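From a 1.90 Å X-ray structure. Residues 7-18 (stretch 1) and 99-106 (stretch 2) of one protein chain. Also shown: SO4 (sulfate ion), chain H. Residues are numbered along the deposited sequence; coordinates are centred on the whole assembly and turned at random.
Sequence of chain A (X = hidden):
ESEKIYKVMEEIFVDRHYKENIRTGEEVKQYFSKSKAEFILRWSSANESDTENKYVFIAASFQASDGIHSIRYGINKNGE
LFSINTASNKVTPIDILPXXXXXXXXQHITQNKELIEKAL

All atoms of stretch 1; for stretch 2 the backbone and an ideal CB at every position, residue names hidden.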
# COMPACT_ATOMS: atom_id res chain seq x y z
N LYS A 7 0.44 6.71 5.33
CA LYS A 7 -0.48 6.01 6.22
C LYS A 7 -1.82 5.76 5.53
O LYS A 7 -2.44 4.71 5.75
CB LYS A 7 -0.68 6.80 7.51
CG LYS A 7 0.61 7.03 8.30
CD LYS A 7 1.44 5.76 8.40
CE LYS A 7 0.78 4.71 9.28
NZ LYS A 7 1.45 3.39 9.13
N VAL A 8 -2.28 6.69 4.70
CA VAL A 8 -3.51 6.47 3.95
C VAL A 8 -3.31 5.38 2.90
O VAL A 8 -4.18 4.52 2.70
CB VAL A 8 -4.00 7.78 3.31
CG1 VAL A 8 -5.28 7.55 2.52
CG2 VAL A 8 -4.23 8.85 4.37
N MET A 9 -2.16 5.39 2.23
CA MET A 9 -1.85 4.34 1.26
C MET A 9 -1.76 2.98 1.94
O MET A 9 -2.23 1.98 1.40
CB MET A 9 -0.55 4.66 0.53
CG MET A 9 -0.67 5.78 -0.47
SD MET A 9 0.96 6.33 -1.01
CE MET A 9 1.77 4.76 -1.28
N GLU A 10 -1.14 2.94 3.12
CA GLU A 10 -1.08 1.70 3.89
C GLU A 10 -2.48 1.16 4.14
O GLU A 10 -2.75 -0.03 3.93
CB GLU A 10 -0.35 1.94 5.22
CG GLU A 10 -0.03 0.67 6.02
CD GLU A 10 0.26 0.95 7.49
OE1 GLU A 10 -0.47 1.76 8.09
OE2 GLU A 10 1.22 0.37 8.05
N GLU A 11 -3.39 2.02 4.59
CA GLU A 11 -4.75 1.59 4.90
C GLU A 11 -5.43 1.00 3.67
O GLU A 11 -6.16 0.01 3.78
CB GLU A 11 -5.56 2.77 5.45
CG GLU A 11 -5.84 2.69 6.94
CD GLU A 11 -6.59 3.91 7.47
OE1 GLU A 11 -5.98 4.99 7.55
OE2 GLU A 11 -7.78 3.77 7.80
N ILE A 12 -5.20 1.58 2.50
CA ILE A 12 -5.85 1.10 1.28
C ILE A 12 -5.19 -0.18 0.79
O ILE A 12 -5.86 -1.17 0.49
CB ILE A 12 -5.84 2.20 0.20
CG1 ILE A 12 -6.67 3.40 0.64
CG2 ILE A 12 -6.35 1.66 -1.15
CD1 ILE A 12 -6.69 4.53 -0.37
N PHE A 13 -3.86 -0.18 0.70
CA PHE A 13 -3.16 -1.26 0.00
C PHE A 13 -3.15 -2.56 0.79
O PHE A 13 -2.96 -3.63 0.19
CB PHE A 13 -1.73 -0.84 -0.32
CG PHE A 13 -1.63 0.25 -1.35
CD1 PHE A 13 -2.65 0.44 -2.27
CD2 PHE A 13 -0.52 1.07 -1.41
CE1 PHE A 13 -2.57 1.44 -3.23
CE2 PHE A 13 -0.43 2.08 -2.37
CZ PHE A 13 -1.45 2.26 -3.27
N VAL A 14 -3.35 -2.52 2.11
CA VAL A 14 -3.43 -3.77 2.87
C VAL A 14 -4.82 -4.38 2.84
O VAL A 14 -4.99 -5.53 3.26
CB VAL A 14 -3.02 -3.61 4.35
CG1 VAL A 14 -1.67 -2.92 4.48
CG2 VAL A 14 -4.08 -2.84 5.12
N ASP A 15 -5.82 -3.65 2.36
CA ASP A 15 -7.19 -4.12 2.44
C ASP A 15 -7.45 -5.17 1.37
O ASP A 15 -6.90 -5.10 0.26
CB ASP A 15 -8.17 -2.96 2.28
CG ASP A 15 -9.61 -3.37 2.53
OD1 ASP A 15 -10.07 -3.27 3.68
OD2 ASP A 15 -10.28 -3.81 1.57
N ARG A 16 -8.28 -6.16 1.70
CA ARG A 16 -8.54 -7.26 0.78
C ARG A 16 -9.23 -6.80 -0.50
O ARG A 16 -9.13 -7.49 -1.53
CB ARG A 16 -9.39 -8.34 1.45
CG ARG A 16 -10.76 -7.88 1.91
CD ARG A 16 -11.52 -9.03 2.57
NE ARG A 16 -12.90 -8.67 2.88
CZ ARG A 16 -13.90 -8.77 2.02
NH1 ARG A 16 -13.69 -9.22 0.79
NH2 ARG A 16 -15.13 -8.42 2.39
N HIS A 17 -9.91 -5.65 -0.48
CA HIS A 17 -10.55 -5.15 -1.69
C HIS A 17 -9.54 -4.64 -2.71
O HIS A 17 -9.89 -4.52 -3.89
CB HIS A 17 -11.54 -4.03 -1.36
CG HIS A 17 -12.76 -4.49 -0.62
ND1 HIS A 17 -12.82 -4.54 0.75
CD2 HIS A 17 -13.96 -4.91 -1.07
CE1 HIS A 17 -14.01 -4.97 1.12
NE2 HIS A 17 -14.72 -5.21 0.04
N TYR A 18 -8.32 -4.32 -2.30
CA TYR A 18 -7.33 -3.81 -3.23
C TYR A 18 -6.72 -4.94 -4.05
O TYR A 18 -6.19 -5.91 -3.49
CB TYR A 18 -6.22 -3.05 -2.51
CG TYR A 18 -5.30 -2.35 -3.48
CD1 TYR A 18 -5.71 -1.18 -4.13
CD2 TYR A 18 -4.06 -2.87 -3.80
CE1 TYR A 18 -4.90 -0.55 -5.04
CE2 TYR A 18 -3.23 -2.24 -4.71
CZ TYR A 18 -3.66 -1.08 -5.33
OH TYR A 18 -2.85 -0.44 -6.24
N UNK A 99 -14.29 5.32 11.43
CA UNK A 99 -13.59 4.04 11.42
C UNK A 99 -12.47 3.99 10.38
O UNK A 99 -11.84 2.94 10.22
CB UNK A 99 -14.59 2.91 11.16
N UNK A 100 -12.19 5.08 9.69
CA UNK A 100 -10.99 5.17 8.89
C UNK A 100 -11.26 5.21 7.40
O UNK A 100 -12.40 5.33 6.93
CB UNK A 100 -10.07 3.99 9.21
N UNK A 101 -10.16 5.10 6.65
CA UNK A 101 -10.21 5.37 5.22
C UNK A 101 -11.01 4.30 4.48
O UNK A 101 -11.86 4.61 3.65
CB UNK A 101 -8.79 5.46 4.65
N UNK A 102 -10.74 3.03 4.78
CA UNK A 102 -11.46 1.97 4.08
C UNK A 102 -12.94 2.00 4.43
O UNK A 102 -13.80 1.78 3.56
CB UNK A 102 -10.87 0.60 4.42
N UNK A 103 -13.26 2.29 5.69
CA UNK A 103 -14.66 2.47 6.06
C UNK A 103 -15.29 3.61 5.29
O UNK A 103 -16.49 3.56 4.97
CB UNK A 103 -14.79 2.72 7.56
N UNK A 104 -14.51 4.64 4.95
CA UNK A 104 -15.03 5.77 4.20
C UNK A 104 -15.26 5.40 2.74
O UNK A 104 -16.35 5.62 2.20
CB UNK A 104 -14.07 6.96 4.30
N UNK A 105 -14.23 4.85 2.09
CA UNK A 105 -14.35 4.44 0.69
C UNK A 105 -15.48 3.44 0.51
O UNK A 105 -16.25 3.53 -0.46
CB UNK A 105 -13.03 3.84 0.19
N UNK A 106 -15.62 2.49 1.44
CA UNK A 106 -16.69 1.51 1.34
C UNK A 106 -18.06 2.18 1.28
O UNK A 106 -18.91 1.81 0.47
CB UNK A 106 -16.63 0.54 2.52
S SO4 H . -17.08 -7.93 -0.74
O1 SO4 H . -16.19 -9.08 -0.82
O2 SO4 H . -18.38 -8.27 -1.31
O3 SO4 H . -16.50 -6.82 -1.49
O4 SO4 H . -17.26 -7.54 0.65

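Position 99 precedes the helix, and its CA-to-CB bond points sideways with nothing of stretch 1 within 5.5 Å of the ideal CB. Stretch 1 sets no demand here, so almost any side chain would serve; the residue is Leu 99.

Position 100 is far more restrictive. Its phi and psi, 112° and -171°, would jam a CB against the preceding carbonyl oxygen, and the ideal CB lies 2.7 Å from OE2 of Glu 11, a clash. Backbone and neighbour both call for glycine, and Gly 100 is found, at the N-cap position. With no side chain in the way, the Glu 11 carboxylate comes close, OE2 resting 3.7 Å from CA of Gly 100.

The first turn of a helix has amide hydrogens without helical acceptors, and N of 101 donates to OE2 of Glu 11 at 3.0 Å, nearly straight at 164°. The CB points toward stretch 1, with CG1 of Val 8 and CG1 of Ile 12 within about 5 Å. A compact or medium aliphatic group suits such a site: valine, isoleucine, perhaps leucine. Val 101 sends CG2 to CG1 of Val 8 and CG1 to CG1 of Ile 12, both at 4.0 Å.

Position 102 also points toward stretch 1, but what it meets is mixed: the ideal CB is 4.0 Å from OD1 of Asp 15 and 4.8 Å from the carbonyl O of Glu 11. A lysine or arginine could answer these oxygens, while a long, flexible apolar chain could lie along the backbone. Met 102 takes the latter course, folded m, m, m. Its CG is 3.4 Å from OD1 of Asp 15, SD is 4.3 Å from CA of Ile 12, and CE reaches 4.4 Å from ND1 of His 17, whose ring is held by Asp 15 through ND1 to OD2, 2.8 Å. A water accepts from N of Met 102 and donates to OE2 of Glu 11.

Positions 103 and 104 find no partner in stretch 1, so many helix-compatible residues would do. They are Ala 103 and Thr 104, the latter donating from OG1 to O of Gly 100 at 2.8 Å.

Position 105, one turn after 101, points toward stretch 1 from a distance, so a side chain must extend to touch Ile 12; leucine, methionine or another long aliphatic would suit. Leu 105 brings CD1 to 3.9 Å from CD1 of Ile 12.

Position 106 faces stretch 1 but stays clear of it, leaving the choice broad; Thr 106 makes no contact with stretch 1.

Stretch 2 99-106: LGVMATLT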
# COMPACT_ATOMS: atom_id res chain seq x y z
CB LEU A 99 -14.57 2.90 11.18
CG LEU A 99 -15.43 2.48 12.37
CD1 LEU A 99 -16.29 1.28 12.02
CD2 LEU A 99 -14.57 2.19 13.59
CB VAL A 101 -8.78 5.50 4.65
CG1 VAL A 101 -8.82 5.64 3.13
CG2 VAL A 101 -8.06 6.68 5.28
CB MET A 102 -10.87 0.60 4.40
CG MET A 102 -9.74 0.13 3.48
SD MET A 102 -10.02 0.36 1.70
CE MET A 102 -11.64 -0.40 1.49
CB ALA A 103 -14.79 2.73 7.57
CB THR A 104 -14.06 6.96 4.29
OG1 THR A 104 -13.88 7.31 5.67
CG2 THR A 104 -14.61 8.15 3.53
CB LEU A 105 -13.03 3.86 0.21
CG LEU A 105 -11.93 4.89 -0.07
CD1 LEU A 105 -10.58 4.20 -0.26
CD2 LEU A 105 -12.30 5.73 -1.29
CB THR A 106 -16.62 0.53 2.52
OG1 THR A 106 -15.39 -0.21 2.44
CG2 THR A 106 -17.78 -0.44 2.47
O HOH W 1 -8.97 1.99 6.67
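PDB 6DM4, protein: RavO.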